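Local coordinates for protein alkaline phosphatase D (Bacillus subtilis, PDB 2YEQ) that hydrolyses phosphate esters, acting as a secreted alkaline phosphatase and phosphodiesterase with iron and calcium in its active site, at residues Y7-G12 / L25-A30; S74-A79 / A241-M246; I332-W337 / V391-T396; N373-T378 / A403-T408. All blocks are in the same frame, centred on the assembly; numbering follows the deposited sequence.

Contact 1 of 4, residues Y7-G12 / L25-A30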
# COMPACT_ATOMS: atom_id res chain seq x y z
N TYR A 7 9.40 27.53 -7.46
CA TYR A 7 8.17 27.18 -6.74
C TYR A 7 8.46 26.02 -5.76
O TYR A 7 8.99 25.00 -6.17
CB TYR A 7 7.11 26.75 -7.74
CG TYR A 7 5.80 26.41 -7.11
CD1 TYR A 7 5.07 27.39 -6.45
CD2 TYR A 7 5.29 25.11 -7.15
CE1 TYR A 7 3.87 27.11 -5.88
CE2 TYR A 7 4.06 24.82 -6.56
CZ TYR A 7 3.35 25.82 -5.94
OH TYR A 7 2.14 25.58 -5.31
N PRO A 8 8.19 26.20 -4.48
CA PRO A 8 8.69 25.21 -3.49
C PRO A 8 7.84 23.94 -3.34
O PRO A 8 8.35 22.89 -2.88
CB PRO A 8 8.75 26.00 -2.20
CG PRO A 8 7.77 27.12 -2.37
CD PRO A 8 7.79 27.46 -3.82
N PHE A 9 6.57 23.99 -3.73
CA PHE A 9 5.67 22.86 -3.46
C PHE A 9 5.65 21.89 -4.65
O PHE A 9 4.59 21.55 -5.17
CB PHE A 9 4.25 23.36 -3.15
CG PHE A 9 4.17 24.29 -1.96
CD1 PHE A 9 4.26 23.79 -0.66
CD2 PHE A 9 3.98 25.65 -2.13
CE1 PHE A 9 4.17 24.62 0.42
CE2 PHE A 9 3.88 26.51 -1.02
CZ PHE A 9 3.97 25.99 0.25
N THR A 10 6.83 21.45 -5.07
CA THR A 10 7.01 20.60 -6.24
C THR A 10 6.47 19.19 -6.00
O THR A 10 6.27 18.43 -6.95
CB THR A 10 8.52 20.47 -6.56
OG1 THR A 10 9.20 20.00 -5.37
CG2 THR A 10 9.13 21.85 -7.02
N LEU A 11 6.28 18.81 -4.74
CA LEU A 11 5.75 17.48 -4.39
C LEU A 11 4.29 17.55 -3.99
O LEU A 11 3.71 16.57 -3.49
CB LEU A 11 6.55 16.85 -3.26
CG LEU A 11 8.05 16.79 -3.58
CD1 LEU A 11 8.76 16.00 -2.48
CD2 LEU A 11 8.33 16.20 -4.93
N GLY A 12 3.69 18.72 -4.21
CA GLY A 12 2.28 18.94 -3.91
C GLY A 12 1.96 18.91 -2.44
O GLY A 12 2.76 19.30 -1.58
N LEU A 25 -2.24 16.98 7.74
CA LEU A 25 -1.94 17.70 6.51
C LEU A 25 -0.44 17.65 6.27
O LEU A 25 0.33 17.86 7.20
CB LEU A 25 -2.40 19.16 6.62
CG LEU A 25 -3.81 19.44 7.16
CD1 LEU A 25 -4.06 20.96 7.22
CD2 LEU A 25 -4.87 18.74 6.31
N TRP A 26 -0.04 17.42 5.03
CA TRP A 26 1.35 17.25 4.68
C TRP A 26 1.74 18.13 3.50
O TRP A 26 0.97 18.30 2.55
CB TRP A 26 1.62 15.78 4.31
CG TRP A 26 3.03 15.52 3.83
CD1 TRP A 26 4.09 15.13 4.59
CD2 TRP A 26 3.52 15.64 2.49
NE1 TRP A 26 5.21 15.02 3.81
CE2 TRP A 26 4.90 15.33 2.52
CE3 TRP A 26 2.94 15.99 1.26
CZ2 TRP A 26 5.69 15.34 1.38
CZ3 TRP A 26 3.75 16.04 0.13
CH2 TRP A 26 5.11 15.70 0.20
N THR A 27 2.95 18.66 3.57
CA THR A 27 3.64 19.09 2.38
C THR A 27 5.14 19.05 2.65
O THR A 27 5.56 18.63 3.74
CB THR A 27 3.17 20.48 1.90
OG1 THR A 27 3.64 20.68 0.56
CG2 THR A 27 3.64 21.60 2.85
N ARG A 28 5.92 19.46 1.67
CA ARG A 28 7.36 19.53 1.78
C ARG A 28 7.83 20.69 0.90
O ARG A 28 7.38 20.83 -0.27
CB ARG A 28 8.03 18.23 1.33
CG ARG A 28 9.60 18.31 1.37
CD ARG A 28 10.31 17.01 1.09
NE ARG A 28 11.72 17.33 0.92
CZ ARG A 28 12.59 16.73 0.13
NH1 ARG A 28 12.27 15.66 -0.57
NH2 ARG A 28 13.83 17.22 0.07
N LEU A 29 8.74 21.49 1.44
CA LEU A 29 9.42 22.54 0.65
C LEU A 29 10.63 21.96 -0.05
O LEU A 29 11.62 21.60 0.61
CB LEU A 29 9.85 23.70 1.55
CG LEU A 29 8.78 24.23 2.49
CD1 LEU A 29 9.31 25.43 3.32
CD2 LEU A 29 7.53 24.62 1.68
N ALA A 30 10.55 21.86 -1.38
CA ALA A 30 11.57 21.23 -2.20
C ALA A 30 11.67 21.88 -3.60
O ALA A 30 11.40 21.23 -4.61
CB ALA A 30 11.27 19.72 -2.33
O HOH W 1 5.60 19.98 -2.30
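P8 and A30 are joined backbone to backbone. A30 N donates to P8 O at 2.9 Å. Two threonine hydroxyls add bonds to main-chain oxygens. T10 OG1 donates to A30 O at 2.6 Å, from above the carbonyl plane. T27 OG1 lies anti to its own backbone N (chi1 -166°) and donates to G12 O at 2.7 Å. A water bridges the segments as well: it accepts from L11 N and donates to G12 O and to R28 O.

The apolar contacts flank these bonds. The F9 ring comes back toward the strand, and its CE1 meets L29 CD2 at 3.6 Å. T27 OG1 sits at the edge of the same ring, 3.4 Å from F9 CD1. L11 CB packs on W26 CH2 at 3.9 Å, and L11 CD1 lies beside the end of R28. W26 NE1 bonds to E244 O, and R28 NE to A72 O. A valine at T27 would probably leave G12 O with the water but no hydroxyl donor from the strand.

F9 is the centre of an inverse gamma turn, and F9 to G12 form a type I beta turn. This turned loop leads into strand 13-16. Strands 13-16 and 23-28 are antiparallel neighbours in a mixed sheet, and the turns sit at the end of that pair.

Contact 2 of 4, residues S74-A79 / A241-M246. With EDO (1,2-ethanediol), chain R.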
# COMPACT_ATOMS: atom_id res chain seq x y z
N SER A 74 9.95 19.04 5.45
CA SER A 74 8.61 18.51 5.39
C SER A 74 7.76 19.21 6.44
O SER A 74 8.25 19.84 7.41
CB SER A 74 8.61 17.00 5.62
OG SER A 74 9.11 16.69 6.91
N VAL A 75 6.45 19.14 6.23
CA VAL A 75 5.50 19.73 7.15
C VAL A 75 4.44 18.68 7.48
O VAL A 75 3.84 18.09 6.58
CB VAL A 75 4.84 20.99 6.52
CG1 VAL A 75 3.76 21.52 7.44
CG2 VAL A 75 5.90 22.06 6.21
N HIS A 76 4.24 18.43 8.77
CA HIS A 76 3.15 17.57 9.24
C HIS A 76 2.33 18.38 10.23
O HIS A 76 2.87 18.83 11.23
CB HIS A 76 3.68 16.34 9.98
CG HIS A 76 4.44 15.39 9.10
ND1 HIS A 76 5.71 15.66 8.66
CD2 HIS A 76 4.10 14.19 8.59
CE1 HIS A 76 6.12 14.66 7.90
NE2 HIS A 76 5.15 13.76 7.84
N VAL A 77 1.05 18.56 9.93
CA VAL A 77 0.16 19.35 10.77
C VAL A 77 -0.96 18.41 11.20
O VAL A 77 -1.54 17.74 10.37
CB VAL A 77 -0.47 20.54 9.98
CG1 VAL A 77 -1.61 21.19 10.76
CG2 VAL A 77 0.59 21.58 9.58
N GLU A 78 -1.25 18.36 12.49
CA GLU A 78 -2.42 17.63 12.94
C GLU A 78 -3.53 18.66 13.21
O GLU A 78 -3.61 19.26 14.28
CB GLU A 78 -2.08 16.76 14.16
CG GLU A 78 -1.26 15.52 13.71
CD GLU A 78 -0.78 14.65 14.86
OE1 GLU A 78 -1.62 14.31 15.74
OE2 GLU A 78 0.42 14.29 14.87
N ALA A 79 -4.35 18.90 12.18
CA ALA A 79 -5.38 19.94 12.23
C ALA A 79 -6.53 19.35 13.02
O ALA A 79 -7.17 18.40 12.57
CB ALA A 79 -5.82 20.30 10.85
N ALA A 241 12.92 8.84 5.78
CA ALA A 241 12.48 9.41 4.49
C ALA A 241 11.00 9.14 4.24
O ALA A 241 10.29 9.99 3.68
CB ALA A 241 13.29 8.88 3.35
N TYR A 242 10.53 7.97 4.67
CA TYR A 242 9.12 7.62 4.53
C TYR A 242 8.26 8.54 5.38
O TYR A 242 7.32 9.14 4.89
CB TYR A 242 8.90 6.16 4.93
CG TYR A 242 7.53 5.60 4.64
CD1 TYR A 242 7.24 5.04 3.42
CD2 TYR A 242 6.55 5.58 5.63
CE1 TYR A 242 5.96 4.50 3.16
CE2 TYR A 242 5.30 5.02 5.38
CZ TYR A 242 5.02 4.48 4.16
OH TYR A 242 3.78 3.93 3.94
N TYR A 243 8.60 8.67 6.66
CA TYR A 243 7.93 9.61 7.52
C TYR A 243 7.89 11.01 6.89
O TYR A 243 6.83 11.64 6.87
CB TYR A 243 8.57 9.68 8.93
CG TYR A 243 7.95 10.77 9.75
CD1 TYR A 243 6.74 10.57 10.42
CD2 TYR A 243 8.51 12.05 9.80
CE1 TYR A 243 6.14 11.57 11.14
CE2 TYR A 243 7.91 13.06 10.52
CZ TYR A 243 6.71 12.82 11.19
OH TYR A 243 6.11 13.83 11.92
N GLU A 244 9.05 11.51 6.45
CA GLU A 244 9.16 12.86 5.90
C GLU A 244 8.18 13.06 4.73
O GLU A 244 7.71 14.16 4.52
CB GLU A 244 10.60 13.16 5.47
CG GLU A 244 11.55 13.31 6.68
CD GLU A 244 13.02 13.33 6.35
OE1 GLU A 244 13.39 12.98 5.22
OE2 GLU A 244 13.82 13.68 7.28
N HIS A 245 7.88 12.00 3.98
CA HIS A 245 7.06 12.14 2.79
C HIS A 245 5.62 11.64 2.93
O HIS A 245 4.87 11.69 1.97
CB HIS A 245 7.74 11.49 1.59
CG HIS A 245 8.97 12.23 1.17
ND1 HIS A 245 10.18 12.05 1.81
CD2 HIS A 245 9.16 13.19 0.24
CE1 HIS A 245 11.07 12.88 1.27
NE2 HIS A 245 10.47 13.57 0.32
N MET A 246 5.22 11.21 4.11
CA MET A 246 3.89 10.61 4.29
C MET A 246 3.07 11.34 5.34
O MET A 246 3.60 11.79 6.36
CB MET A 246 4.02 9.15 4.69
CG MET A 246 4.53 8.25 3.61
SD MET A 246 3.49 8.26 2.13
CE MET A 246 4.28 7.12 1.06
C1 EDO R . 7.77 20.23 11.74
O1 EDO R . 9.11 20.15 11.25
C2 EDO R . 6.84 20.60 10.59
O2 EDO R . 5.59 19.93 10.74
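H76 CG lies anti to its carbonyl carbon (chi1 -66°), and Y243 CG lies anti to its backbone N (chi1 174°). These first torsions bring the two CG atoms to where the imidazole and the phenol ring can overlap. The rings form an offset stack, with centroids 4.2 Å apart and planes at 13°. Y243 CZ lies over the centre of the imidazole. H76 NE2 lies over the tyrosine face, displaced toward its rim. The closest atoms of the two rings are H76 CE1 and Y243 CE2, at 3.6 Å.

The same imidazole also reaches carbonyls of 243-246. H76 NE2 donates to Y243 O at 2.9 Å. It makes a second, weak bond to M246 O, also at 2.9 Å, so one N-H is shared between two carbonyls. Y243 O takes M246 N as well, and the two donors arrive from opposite faces of its plane. Together the stack and the bonds restrict rotation of the imidazole.

S74 makes a smaller contact beside it. Its CB is 3.2 Å from E244 O, while its hydroxyl bonds to L71 O. The E244 carboxylate forms a salt bridge with R183. On the backbone, H76 N donates to O2 of a bound 1,2-ethanediol at 2.8 Å.

Strand 74-79 is the outermost strand of a mixed sheet and pairs with strand 23-28. The last part of helix 228-245 meets it, and the axes of segments 74-79 and 241-245 approach to 8.6 Å. W26 of the neighbouring strand sets its ring edge-to-face with H76.

Contact 3 of 4, residues I332-W337 / V391-T396. With EDO (1,2-ethanediol), chain B.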
# COMPACT_ATOMS: atom_id res chain seq x y z
N ILE A 332 0.70 -8.65 1.96
CA ILE A 332 1.07 -9.85 1.24
C ILE A 332 -0.04 -10.91 1.16
O ILE A 332 -1.00 -10.91 1.93
CB ILE A 332 2.36 -10.47 1.87
CG1 ILE A 332 2.22 -10.57 3.38
CG2 ILE A 332 3.65 -9.66 1.47
CD1 ILE A 332 3.21 -11.55 4.04
N PHE A 333 0.10 -11.81 0.21
CA PHE A 333 -0.93 -12.81 -0.10
C PHE A 333 -1.29 -13.66 1.12
O PHE A 333 -0.44 -14.37 1.68
CB PHE A 333 -0.46 -13.65 -1.26
CG PHE A 333 -1.57 -14.24 -2.11
CD1 PHE A 333 -2.33 -15.30 -1.65
CD2 PHE A 333 -1.80 -13.76 -3.39
CE1 PHE A 333 -3.34 -15.87 -2.46
CE2 PHE A 333 -2.79 -14.34 -4.20
CZ PHE A 333 -3.56 -15.38 -3.72
N PHE A 334 -2.56 -13.59 1.54
CA PHE A 334 -3.02 -14.22 2.77
C PHE A 334 -3.60 -15.64 2.55
O PHE A 334 -3.38 -16.53 3.39
CB PHE A 334 -4.08 -13.34 3.41
CG PHE A 334 -4.56 -13.83 4.74
CD1 PHE A 334 -3.86 -13.53 5.90
CD2 PHE A 334 -5.74 -14.57 4.85
CE1 PHE A 334 -4.31 -13.98 7.14
CE2 PHE A 334 -6.18 -15.02 6.09
CZ PHE A 334 -5.48 -14.73 7.23
N ALA A 335 -4.36 -15.83 1.48
CA ALA A 335 -4.99 -17.11 1.23
C ALA A 335 -3.97 -18.16 0.84
O ALA A 335 -2.83 -17.83 0.49
CB ALA A 335 -6.08 -17.00 0.15
N LYS A 336 -4.38 -19.44 0.91
CA LYS A 336 -3.60 -20.54 0.35
C LYS A 336 -3.35 -20.29 -1.13
O LYS A 336 -4.27 -19.92 -1.87
CB LYS A 336 -4.33 -21.88 0.56
CG LYS A 336 -3.69 -23.10 -0.09
CD LYS A 336 -4.57 -24.37 0.11
CE LYS A 336 -4.24 -25.50 -0.88
NZ LYS A 336 -4.66 -25.28 -2.29
N TRP A 337 -2.12 -20.53 -1.57
CA TRP A 337 -1.72 -20.17 -2.91
C TRP A 337 -0.68 -21.14 -3.43
O TRP A 337 0.52 -20.81 -3.58
CB TRP A 337 -1.19 -18.72 -2.86
CG TRP A 337 -1.07 -17.97 -4.15
CD1 TRP A 337 -1.81 -18.11 -5.26
CD2 TRP A 337 -0.16 -16.88 -4.41
NE1 TRP A 337 -1.42 -17.20 -6.22
CE2 TRP A 337 -0.41 -16.43 -5.71
CE3 TRP A 337 0.84 -16.26 -3.66
CZ2 TRP A 337 0.31 -15.40 -6.29
CZ3 TRP A 337 1.56 -15.24 -4.23
CH2 TRP A 337 1.29 -14.81 -5.53
N VAL A 391 -12.49 -21.28 7.14
CA VAL A 391 -11.89 -21.51 8.48
C VAL A 391 -10.86 -22.64 8.48
O VAL A 391 -10.00 -22.68 9.35
CB VAL A 391 -12.93 -21.74 9.59
CG1 VAL A 391 -13.75 -20.48 9.78
CG2 VAL A 391 -13.82 -22.99 9.32
N ASP A 392 -10.95 -23.53 7.50
CA ASP A 392 -9.92 -24.51 7.25
C ASP A 392 -9.53 -24.35 5.80
O ASP A 392 -10.33 -24.61 4.90
CB ASP A 392 -10.46 -25.93 7.51
CG ASP A 392 -9.36 -26.98 7.47
OD1 ASP A 392 -8.52 -26.91 6.57
OD2 ASP A 392 -9.35 -27.86 8.35
N PHE A 393 -8.28 -23.94 5.58
CA PHE A 393 -7.79 -23.60 4.24
C PHE A 393 -7.70 -24.77 3.29
O PHE A 393 -7.50 -24.55 2.09
CB PHE A 393 -6.41 -22.89 4.34
CG PHE A 393 -6.51 -21.39 4.51
CD1 PHE A 393 -7.67 -20.80 4.99
CD2 PHE A 393 -5.44 -20.57 4.17
CE1 PHE A 393 -7.76 -19.43 5.14
CE2 PHE A 393 -5.53 -19.20 4.31
CZ PHE A 393 -6.69 -18.63 4.80
N GLU A 394 -7.84 -25.99 3.80
CA GLU A 394 -7.83 -27.20 2.97
C GLU A 394 -9.25 -27.70 2.61
O GLU A 394 -9.39 -28.58 1.78
CB GLU A 394 -7.05 -28.30 3.71
CG GLU A 394 -5.60 -27.93 4.05
CD GLU A 394 -4.61 -28.58 3.13
OE1 GLU A 394 -4.29 -29.77 3.38
OE2 GLU A 394 -4.18 -27.91 2.16
N LYS A 395 -10.28 -27.12 3.22
CA LYS A 395 -11.66 -27.59 3.02
C LYS A 395 -12.59 -26.50 2.49
O LYS A 395 -12.97 -25.57 3.22
CB LYS A 395 -12.24 -28.09 4.34
CG LYS A 395 -11.53 -29.23 5.00
CD LYS A 395 -12.06 -29.46 6.43
CE LYS A 395 -13.50 -29.89 6.46
NZ LYS A 395 -13.87 -30.39 7.81
N THR A 396 -12.99 -26.62 1.23
CA THR A 396 -14.00 -25.72 0.69
C THR A 396 -15.37 -25.94 1.32
O THR A 396 -16.24 -25.07 1.24
CB THR A 396 -14.10 -25.82 -0.83
OG1 THR A 396 -14.23 -27.19 -1.21
CG2 THR A 396 -12.86 -25.23 -1.50
C1 EDO B . -9.09 -25.29 -0.41
O1 EDO B . -8.14 -25.16 -1.49
C2 EDO B . -10.03 -24.10 -0.24
O2 EDO B . -9.82 -23.29 0.95
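The F393 ring has F334 O at its edge, near the ring plane and 3.5 Å from CE2. A335 CA and K336 N approach the same ring obliquely, so it rests against the main chain of 334-336. The F334 side chain crosses that of F393 at about a right angle. Its CE2 meets F393 CZ at 3.9 Å, obliquely to the F334 ring.

K336 runs alongside the same edge, toward the F393 backbone. Its CB touches F393 CD2 at 4.0 Å, and its CD lies 3.5 Å from F393 O. CG is anti to the backbone N (chi1 174°), and the chain stays extended until it bends at chi4. NZ bonds to N430. E394 OE2 lies 3.9 Å from K336 CE, but the charged atoms NZ and OE2 are 5.2 Å apart; their opposite charges may still attract weakly. No hydrogen bond joins the two segments. A 1,2-ethanediol sits beside them and donates through O2 to F393 O at 2.9 Å. An alanine at F393 would probably open a gap against F334 and the 334-336 backbone.

F334 O bonds to R359, and F393 also touches R359 and I363 of helix 356-368. The segment carrying F393 holds a type I beta turn from D392 to K395. D392 OD1 accepts from E394 N through its anti lone pair, which makes an Asx turn. Both turns lie in the loop between strands 384-390 and 400-406. The contact joins that loop to the 332-337 loop, which follows strand 325-329 in the PhoD-like phosphatase domain.

Contact 4 of 4, residues N373-T378 / A403-T408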
# COMPACT_ATOMS: atom_id res chain seq x y z
N ASN A 373 -17.17 -11.73 9.08
CA ASN A 373 -17.12 -10.39 8.49
C ASN A 373 -15.68 -9.82 8.28
O ASN A 373 -15.45 -8.60 8.41
CB ASN A 373 -17.94 -9.47 9.37
CG ASN A 373 -17.30 -9.23 10.70
OD1 ASN A 373 -16.35 -9.91 11.10
ND2 ASN A 373 -17.83 -8.27 11.40
N VAL A 374 -14.74 -10.71 7.96
CA VAL A 374 -13.32 -10.35 7.89
C VAL A 374 -12.94 -10.19 6.45
O VAL A 374 -13.09 -11.10 5.64
CB VAL A 374 -12.41 -11.45 8.52
CG1 VAL A 374 -10.89 -11.07 8.33
CG2 VAL A 374 -12.76 -11.64 10.00
N VAL A 375 -12.43 -9.01 6.11
CA VAL A 375 -11.95 -8.79 4.77
C VAL A 375 -10.46 -8.44 4.83
O VAL A 375 -10.05 -7.64 5.66
CB VAL A 375 -12.73 -7.63 4.10
CG1 VAL A 375 -12.08 -7.25 2.78
CG2 VAL A 375 -14.25 -8.04 3.93
N VAL A 376 -9.70 -9.03 3.93
CA VAL A 376 -8.25 -8.80 3.85
C VAL A 376 -7.96 -8.13 2.54
O VAL A 376 -8.37 -8.61 1.51
CB VAL A 376 -7.47 -10.15 3.94
CG1 VAL A 376 -5.95 -9.89 3.89
CG2 VAL A 376 -7.85 -10.88 5.24
N LEU A 377 -7.25 -6.99 2.62
CA LEU A 377 -6.73 -6.27 1.47
C LEU A 377 -5.23 -6.49 1.37
O LEU A 377 -4.52 -6.41 2.38
CB LEU A 377 -7.00 -4.77 1.65
CG LEU A 377 -8.36 -4.32 2.21
CD1 LEU A 377 -8.38 -2.79 2.32
CD2 LEU A 377 -9.50 -4.84 1.35
N THR A 378 -4.75 -6.68 0.16
CA THR A 378 -3.41 -7.14 -0.13
C THR A 378 -2.82 -6.49 -1.39
O THR A 378 -3.56 -6.15 -2.30
CB THR A 378 -3.46 -8.65 -0.40
OG1 THR A 378 -4.05 -9.29 0.71
CG2 THR A 378 -2.11 -9.21 -0.70
N ALA A 403 -13.31 -12.80 3.09
CA ALA A 403 -12.79 -12.75 1.73
C ALA A 403 -11.47 -11.97 1.69
O ALA A 403 -11.24 -11.12 2.55
CB ALA A 403 -13.80 -12.06 0.80
N GLU A 404 -10.66 -12.27 0.69
CA GLU A 404 -9.43 -11.52 0.41
C GLU A 404 -9.51 -10.89 -0.97
O GLU A 404 -9.80 -11.57 -1.94
CB GLU A 404 -8.19 -12.44 0.45
CG GLU A 404 -6.89 -11.64 0.22
CD GLU A 404 -5.58 -12.46 0.27
OE1 GLU A 404 -5.59 -13.70 0.03
OE2 GLU A 404 -4.52 -11.80 0.49
N PHE A 405 -9.22 -9.59 -1.04
CA PHE A 405 -9.05 -8.89 -2.30
C PHE A 405 -7.60 -8.48 -2.46
O PHE A 405 -7.11 -7.61 -1.72
CB PHE A 405 -9.96 -7.65 -2.30
CG PHE A 405 -11.41 -8.01 -2.08
CD1 PHE A 405 -12.08 -8.72 -3.06
CD2 PHE A 405 -12.05 -7.71 -0.92
CE1 PHE A 405 -13.42 -9.12 -2.87
CE2 PHE A 405 -13.42 -8.11 -0.71
CZ PHE A 405 -14.07 -8.81 -1.71
N VAL A 406 -6.93 -9.11 -3.41
CA VAL A 406 -5.55 -8.83 -3.72
C VAL A 406 -5.55 -7.88 -4.90
O VAL A 406 -6.01 -8.19 -5.98
CB VAL A 406 -4.79 -10.11 -4.13
CG1 VAL A 406 -3.31 -9.81 -4.45
CG2 VAL A 406 -4.93 -11.20 -3.01
N GLY A 407 -5.04 -6.69 -4.69
CA GLY A 407 -4.95 -5.73 -5.77
C GLY A 407 -3.74 -5.86 -6.64
O GLY A 407 -2.63 -6.10 -6.16
N THR A 408 -3.95 -5.66 -7.94
CA THR A 408 -2.86 -5.51 -8.88
C THR A 408 -1.97 -4.29 -8.54
O THR A 408 -2.27 -3.50 -7.65
CB THR A 408 -3.43 -5.35 -10.27
OG1 THR A 408 -2.39 -5.41 -11.25
CG2 THR A 408 -4.27 -4.07 -10.39
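T378 OG1 donates to E404 OE2 at 2.6 Å, using the anti lone pair of that carboxylate oxygen. E404 reaches it with CG anti to the backbone N (chi1 -177°) and the chain extended beyond. The buried carboxylate has further donors in another loop: OE2 also accepts from F334 N, and OE1 accepts from A335 N. Three donors therefore surround it, which would tend to stabilise its negative charge.

The backbones pair without a break. A403 N donates to V374 O, and V376 N donates to A403 O at 2.9 Å. F405 N reaches V376 O at 2.9 Å. T378 N to F405 O is longer and more bent, at 3.2 Å and 136°. G407 N closes the ladder on T378 O. Three CA-H...O contacts lie among these bonds; the one from V375 CA to A403 O is 3.3 Å.

This is a parallel strand pair inside the mixed seven-stranded sheet of the calcineurin-like phosphatase domain. V375 stands in register with A403, and T378 with V406. On the other side of strand 374-378, V375 and L377 pair with strand 325-329.

Carbon contacts line both faces. On the face of V375, L377 and F405, V375 CG1 meets the edge of the F405 ring at CD2, 3.7 Å away. The F405 ring also meets W452, and L377 packs on F119 and F121 of strand 117-122. On the face of V376, T378, E404 and V406, V376 CB lies 4.0 Å from E404 CG. T378 CB meets V406 CG2 at 3.9 Å.

The four contacts fall into two touching pairs on opposite sides of the chain's centre. Contacts 1 and 2 have centres 11 Å apart and share neighbouring strands 23-28 and 74-79. T27 O lies 2.7 Å from V75 N. Contacts 3 and 4 have centres 12 Å apart, and their segments alternate along the chain. E404 of contact 4 receives the loop of contact 3, and I332 C packs 3.3 Å from T378 CG2. Between contacts 2 and 4 the nearest atoms are about 13 Å apart. Contact 4 is closest to the chain's centre. Strand 374-378 leads toward D380, a calcium ligand, and H382, an iron ligand. The T378 side chain is about 9 Å from a calcium ion and about 11 Å from the iron.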